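PDB 6XHH: JSC1_58120g3 from [Leptolyngbya] sp. JSC-1, which probably senses far-red light as a cyanobacteriochrome, through a GAF domain that holds a verdin-type bilin chromophore. Local coordinates for residues A133-L144 and V166-Q175. Sequence-based numbering, arbitrary orientation.
Sequences AIFQGQKLWGLL and VADQLGVAIQ. With M1V (mesobiliverdin IX(alpha)), chain C; EDO (1,2-ethanediol), chain F.
Ile134, Trp141 and Leu144 of a beta hairpin meet Ala167, Leu170 and Ile174 of helix 157-178, which packs on the GAF-domain sheet on the face turned from the bilin. The apolar core centres on Ile174: its CD1 sits over the six-membered ring of Trp141, a CH-pi contact 3.7 Å from the centroid and 10° off the normal, while CG2 lies over the same face at NE1. CD1 also touches Ile134 CG2 at 3.7 Å. The chi1 of Trp141 (180°) sets CG opposite the backbone N and brings the indole against Ile174, from a classic beta bulge where Trp141 N and Gly142 N both donate to Ile134 O. Replacing Trp141 with an alanine would probably open a gap beside Ile174 and leave its CD1 and CG2 methyls without their aromatic face. Farther along, Leu144 CD2 meets Val166 CG1 at 3.9 Å. On the other side of the strand, Leu143 CD1 approaches the bilin at C3D, 3.7 Å away. Polar links run through water: one molecule donates to Ala133 O and Asp168 OD1 and accepts from Phe135 N. Backbones come closest at Gly171, where a CB would collide with Phe135 O; instead, Gly171 CA makes a CA-H...O contact of 3.0 Å with Phe135 O.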
loop_
_atom_site.group_PDB
_atom_site.type_symbol
_atom_site.label_atom_id
_atom_site.label_comp_id
_atom_site.label_asym_id
_atom_site.label_seq_id
_atom_site.Cartn_x
_atom_site.Cartn_y
_atom_site.Cartn_z
ATOM N N ALA A 133 3.786 -4.673 1.471
ATOM C CA ALA A 133 5.060 -4.739 0.778
ATOM C C ALA A 133 4.890 -5.263 -0.646
ATOM O O ALA A 133 4.108 -6.189 -0.901
ATOM C CB ALA A 133 6.027 -5.638 1.551
ATOM N N ILE A 134 5.651 -4.687 -1.568
ATOM C CA ILE A 134 5.828 -5.251 -2.906
ATOM C C ILE A 134 7.210 -5.877 -2.951
ATOM O O ILE A 134 8.212 -5.164 -2.815
ATOM C CB ILE A 134 5.692 -4.184 -4.004
ATOM C CG1 ILE A 134 4.299 -3.577 -4.026
ATOM C CG2 ILE A 134 5.971 -4.774 -5.383
ATOM C CD1 ILE A 134 4.223 -2.315 -4.897
ATOM N N PHE A 135 7.263 -7.200 -3.134
ATOM C CA PHE A 135 8.515 -7.942 -3.229
ATOM C C PHE A 135 8.808 -8.318 -4.675
ATOM O O PHE A 135 7.942 -8.845 -5.372
ATOM C CB PHE A 135 8.467 -9.202 -2.366
ATOM C CG PHE A 135 8.874 -8.960 -0.968
ATOM C CD1 PHE A 135 10.208 -8.978 -0.613
ATOM C CD2 PHE A 135 7.931 -8.679 -0.008
ATOM C CE1 PHE A 135 10.590 -8.736 0.690
ATOM C CE2 PHE A 135 8.306 -8.439 1.302
ATOM C CZ PHE A 135 9.634 -8.460 1.650
ATOM N N GLN A 136 10.033 -8.061 -5.106
ATOM C CA GLN A 136 10.545 -8.531 -6.388
ATOM C C GLN A 136 11.441 -9.717 -6.064
ATOM O O GLN A 136 12.587 -9.538 -5.643
ATOM C CB GLN A 136 11.314 -7.424 -7.090
ATOM C CG GLN A 136 12.074 -7.857 -8.332
ATOM C CD GLN A 136 13.130 -6.841 -8.723
ATOM O OE1 GLN A 136 13.133 -5.717 -8.217
ATOM N NE2 GLN A 136 14.038 -7.230 -9.608
ATOM N N GLY A 137 10.924 -10.924 -6.260
ATOM C CA GLY A 137 11.596 -12.078 -5.686
ATOM C C GLY A 137 11.527 -11.963 -4.177
ATOM O O GLY A 137 10.457 -11.723 -3.601
ATOM N N GLN A 138 12.670 -12.120 -3.512
ATOM C CA GLN A 138 12.739 -11.863 -2.078
ATOM C C GLN A 138 13.375 -10.502 -1.778
ATOM O O GLN A 138 13.863 -10.274 -0.666
ATOM C CB GLN A 138 13.467 -13.010 -1.355
ATOM C CG GLN A 138 13.170 -13.100 0.174
ATOM C CD GLN A 138 12.722 -14.487 0.684
ATOM O OE1 GLN A 138 11.707 -15.022 0.246
ATOM N NE2 GLN A 138 13.459 -15.040 1.655
ATOM N N LYS A 139 13.353 -9.580 -2.740
ATOM C CA LYS A 139 13.860 -8.226 -2.534
ATOM C C LYS A 139 12.689 -7.270 -2.306
ATOM O O LYS A 139 11.774 -7.194 -3.136
ATOM C CB LYS A 139 14.698 -7.768 -3.727
ATOM C CG LYS A 139 15.037 -6.285 -3.709
ATOM C CD LYS A 139 14.714 -5.626 -5.042
ATOM C CE LYS A 139 14.921 -4.126 -4.992
ATOM N NZ LYS A 139 16.358 -3.763 -4.826
ATOM N N LEU A 140 12.721 -6.539 -1.192
ATOM C CA LEU A 140 11.702 -5.535 -0.899
ATOM C C LEU A 140 11.865 -4.360 -1.860
ATOM O O LEU A 140 12.864 -3.636 -1.808
ATOM C CB LEU A 140 11.816 -5.082 0.553
ATOM C CG LEU A 140 10.810 -4.034 1.036
ATOM C CD1 LEU A 140 9.391 -4.525 0.849
ATOM C CD2 LEU A 140 11.055 -3.624 2.514
ATOM N N TRP A 141 10.884 -4.173 -2.745
ATOM C CA TRP A 141 10.959 -3.224 -3.845
ATOM C C TRP A 141 10.226 -1.920 -3.557
ATOM O O TRP A 141 10.692 -0.840 -3.949
ATOM C CB TRP A 141 10.384 -3.880 -5.107
ATOM C CG TRP A 141 10.376 -3.024 -6.345
ATOM C CD1 TRP A 141 11.319 -3.001 -7.340
ATOM C CD2 TRP A 141 9.382 -2.048 -6.714
ATOM N NE1 TRP A 141 10.955 -2.095 -8.313
ATOM C CE2 TRP A 141 9.779 -1.493 -7.949
ATOM C CE3 TRP A 141 8.186 -1.612 -6.131
ATOM C CZ2 TRP A 141 9.029 -0.508 -8.600
ATOM C CZ3 TRP A 141 7.444 -0.633 -6.782
ATOM C CH2 TRP A 141 7.868 -0.099 -8.005
ATOM N N GLY A 142 9.085 -2.003 -2.893
ATOM C CA GLY A 142 8.274 -0.823 -2.671
ATOM C C GLY A 142 7.054 -1.167 -1.854
ATOM O O GLY A 142 7.016 -2.199 -1.177
ATOM N N LEU A 143 6.057 -0.282 -1.921
ATOM C CA LEU A 143 4.835 -0.413 -1.143
ATOM C C LEU A 143 3.616 -0.163 -2.014
ATOM O O LEU A 143 3.625 0.735 -2.865
ATOM C CB LEU A 143 4.825 0.577 0.037
ATOM C CG LEU A 143 6.019 0.532 0.992
ATOM C CD1 LEU A 143 5.999 1.721 1.955
ATOM C CD2 LEU A 143 6.019 -0.773 1.757
ATOM N N LEU A 144 2.567 -0.939 -1.768
ATOM C CA LEU A 144 1.234 -0.709 -2.316
ATOM C C LEU A 144 0.355 -0.211 -1.176
ATOM O O LEU A 144 0.225 -0.897 -0.149
ATOM C CB LEU A 144 0.664 -1.989 -2.932
ATOM C CG LEU A 144 -0.802 -2.018 -3.367
ATOM C CD1 LEU A 144 -1.063 -1.093 -4.543
ATOM C CD2 LEU A 144 -1.229 -3.435 -3.729
ATOM N N VAL A 166 -2.366 -8.837 -4.370
ATOM C CA VAL A 166 -2.179 -7.921 -5.491
ATOM C C VAL A 166 -0.732 -7.444 -5.549
ATOM O O VAL A 166 -0.120 -7.388 -6.623
ATOM C CB VAL A 166 -3.165 -6.751 -5.382
ATOM C CG1 VAL A 166 -2.862 -5.708 -6.444
ATOM C CG2 VAL A 166 -4.601 -7.260 -5.535
ATOM N N ALA A 167 -0.161 -7.103 -4.394
ATOM C CA ALA A 167 1.240 -6.705 -4.365
ATOM C C ALA A 167 2.142 -7.846 -4.830
ATOM O O ALA A 167 3.153 -7.614 -5.505
ATOM C CB ALA A 167 1.617 -6.238 -2.956
ATOM N N ASP A 168 1.793 -9.082 -4.478
ATOM C CA ASP A 168 2.503 -10.238 -5.018
ATOM C C ASP A 168 2.503 -10.217 -6.544
ATOM O O ASP A 168 3.541 -10.428 -7.182
ATOM C CB ASP A 168 1.859 -11.527 -4.508
ATOM C CG ASP A 168 2.200 -11.830 -3.057
ATOM O OD1 ASP A 168 3.139 -11.215 -2.510
ATOM O OD2 ASP A 168 1.519 -12.706 -2.481
ATOM N N GLN A 169 1.333 -9.981 -7.144
ATOM C CA GLN A 169 1.229 -9.933 -8.600
ATOM C C GLN A 169 2.071 -8.801 -9.179
ATOM O O GLN A 169 2.759 -8.981 -10.187
ATOM C CB GLN A 169 -0.235 -9.775 -9.006
ATOM C CG GLN A 169 -1.090 -10.974 -8.676
ATOM C CD GLN A 169 -0.448 -12.270 -9.136
ATOM O OE1 GLN A 169 -0.240 -12.476 -10.328
ATOM N NE2 GLN A 169 -0.103 -13.132 -8.187
ATOM N N LEU A 170 2.024 -7.628 -8.550
ATOM C CA LEU A 170 2.896 -6.532 -8.951
ATOM C C LEU A 170 4.354 -6.951 -8.895
ATOM O O LEU A 170 5.121 -6.694 -9.829
ATOM C CB LEU A 170 2.659 -5.318 -8.052
ATOM C CG LEU A 170 1.404 -4.490 -8.294
ATOM C CD1 LEU A 170 1.295 -3.439 -7.202
ATOM C CD2 LEU A 170 1.449 -3.834 -9.672
ATOM N N GLY A 171 4.754 -7.605 -7.800
ATOM C CA GLY A 171 6.140 -8.021 -7.664
ATOM C C GLY A 171 6.569 -8.990 -8.746
ATOM O O GLY A 171 7.679 -8.890 -9.271
ATOM N N VAL A 172 5.696 -9.939 -9.088
ATOM C CA VAL A 172 5.979 -10.876 -10.173
ATOM C C VAL A 172 6.126 -10.129 -11.497
ATOM O O VAL A 172 7.019 -10.423 -12.301
ATOM C CB VAL A 172 4.878 -11.948 -10.238
ATOM C CG1 VAL A 172 5.071 -12.833 -11.447
ATOM C CG2 VAL A 172 4.889 -12.788 -8.966
ATOM N N ALA A 173 5.266 -9.136 -11.733
ATOM C CA ALA A 173 5.373 -8.340 -12.950
ATOM C C ALA A 173 6.675 -7.544 -12.984
ATOM O O ALA A 173 7.315 -7.432 -14.039
ATOM C CB ALA A 173 4.165 -7.414 -13.071
ATOM N N ILE A 174 7.086 -6.985 -11.843
ATOM C CA ILE A 174 8.349 -6.252 -11.781
ATOM C C ILE A 174 9.518 -7.196 -12.005
ATOM O O ILE A 174 10.488 -6.855 -12.685
ATOM C CB ILE A 174 8.479 -5.522 -10.432
ATOM C CG1 ILE A 174 7.393 -4.452 -10.277
ATOM C CG2 ILE A 174 9.860 -4.888 -10.296
ATOM C CD1 ILE A 174 7.093 -4.132 -8.813
ATOM N N GLN A 175 9.462 -8.381 -11.394
ATOM C CA GLN A 175 10.517 -9.368 -11.582
ATOM C C GLN A 175 10.637 -9.761 -13.046
ATOM O O GLN A 175 11.745 -9.800 -13.595
ATOM C CB GLN A 175 10.226 -10.585 -10.706
ATOM C CG GLN A 175 11.328 -11.627 -10.639
ATOM C CD GLN A 175 10.932 -12.800 -9.763
ATOM O OE1 GLN A 175 9.838 -13.347 -9.900
ATOM N NE2 GLN A 175 11.813 -13.179 -8.843
HETATM O OA M1V C . 7.922 10.985 7.549
HETATM C C1A M1V C . 8.169 10.764 8.725
HETATM N NA M1V C . 7.948 9.591 9.331
HETATM C C2A M1V C . 8.731 11.683 9.634
HETATM C CMA M1V C . 9.118 13.111 9.325
HETATM C C3A M1V C . 8.858 11.045 10.865
HETATM C CAA M1V C . 9.390 11.615 12.125
HETATM C CBA M1V C . 10.635 10.876 12.617
HETATM C C4A M1V C . 8.340 9.673 10.670
HETATM C CHA M1V C . 8.307 8.712 11.644
HETATM C C1B M1V C . 7.841 7.323 11.600
HETATM C C2B M1V C . 7.837 6.508 12.762
HETATM C CMB M1V C . 8.268 6.936 14.144
HETATM C C3B M1V C . 7.358 5.284 12.401
HETATM C CAB M1V C . 7.164 4.087 13.314
HETATM C CBB M1V C . 5.667 3.870 13.590
HETATM C CGB M1V C . 5.115 4.989 14.447
HETATM O O2B M1V C . 5.484 5.102 15.641
HETATM O O1B M1V C . 4.292 5.814 13.991
HETATM N NB M1V C . 7.383 6.597 10.568
HETATM C C4B M1V C . 7.081 5.354 11.003
HETATM C CHB M1V C . 6.580 4.250 10.297
HETATM C C1C M1V C . 6.050 4.123 9.005
HETATM C C2C M1V C . 5.316 3.000 8.602
HETATM C CAC M1V C . 5.076 1.773 9.456
HETATM C CBC M1V C . 6.388 0.957 9.290
HETATM C CGC M1V C . 6.644 -0.099 10.356
HETATM O O2C M1V C . 5.817 -0.296 11.274
HETATM O O1C M1V C . 7.699 -0.783 10.340
HETATM C C3C M1V C . 4.947 3.206 7.274
HETATM C CMC M1V C . 4.145 2.241 6.446
HETATM N NC M1V C . 6.105 5.012 7.954
HETATM C C4C M1V C . 5.433 4.472 6.887
HETATM C CHC M1V C . 5.375 5.194 5.659
HETATM C C1D M1V C . 4.636 4.970 4.524
HETATM C C2D M1V C . 5.101 5.127 3.189
HETATM C CMD M1V C . 6.504 5.511 2.786
HETATM N ND M1V C . 3.292 4.626 4.473
HETATM C C4D M1V C . 2.928 4.534 3.177
HETATM O OD M1V C . 1.786 4.244 2.818
HETATM C C3D M1V C . 4.061 4.844 2.358
HETATM C CAD M1V C . 4.109 4.840 0.851
HETATM C CBD M1V C . 3.420 6.079 0.325
HETATM C C1 EDO F . 10.207 -14.942 -2.334
HETATM O O1 EDO F . 9.184 -14.946 -1.336
HETATM C C2 EDO F . 9.542 -14.883 -3.703
HETATM O O2 EDO F . 10.471 -15.302 -4.705
HETATM O O HOH W 1 4.692 -8.657 -2.397
HETATM O O HOH W 2 13.946 -9.797 -11.331
#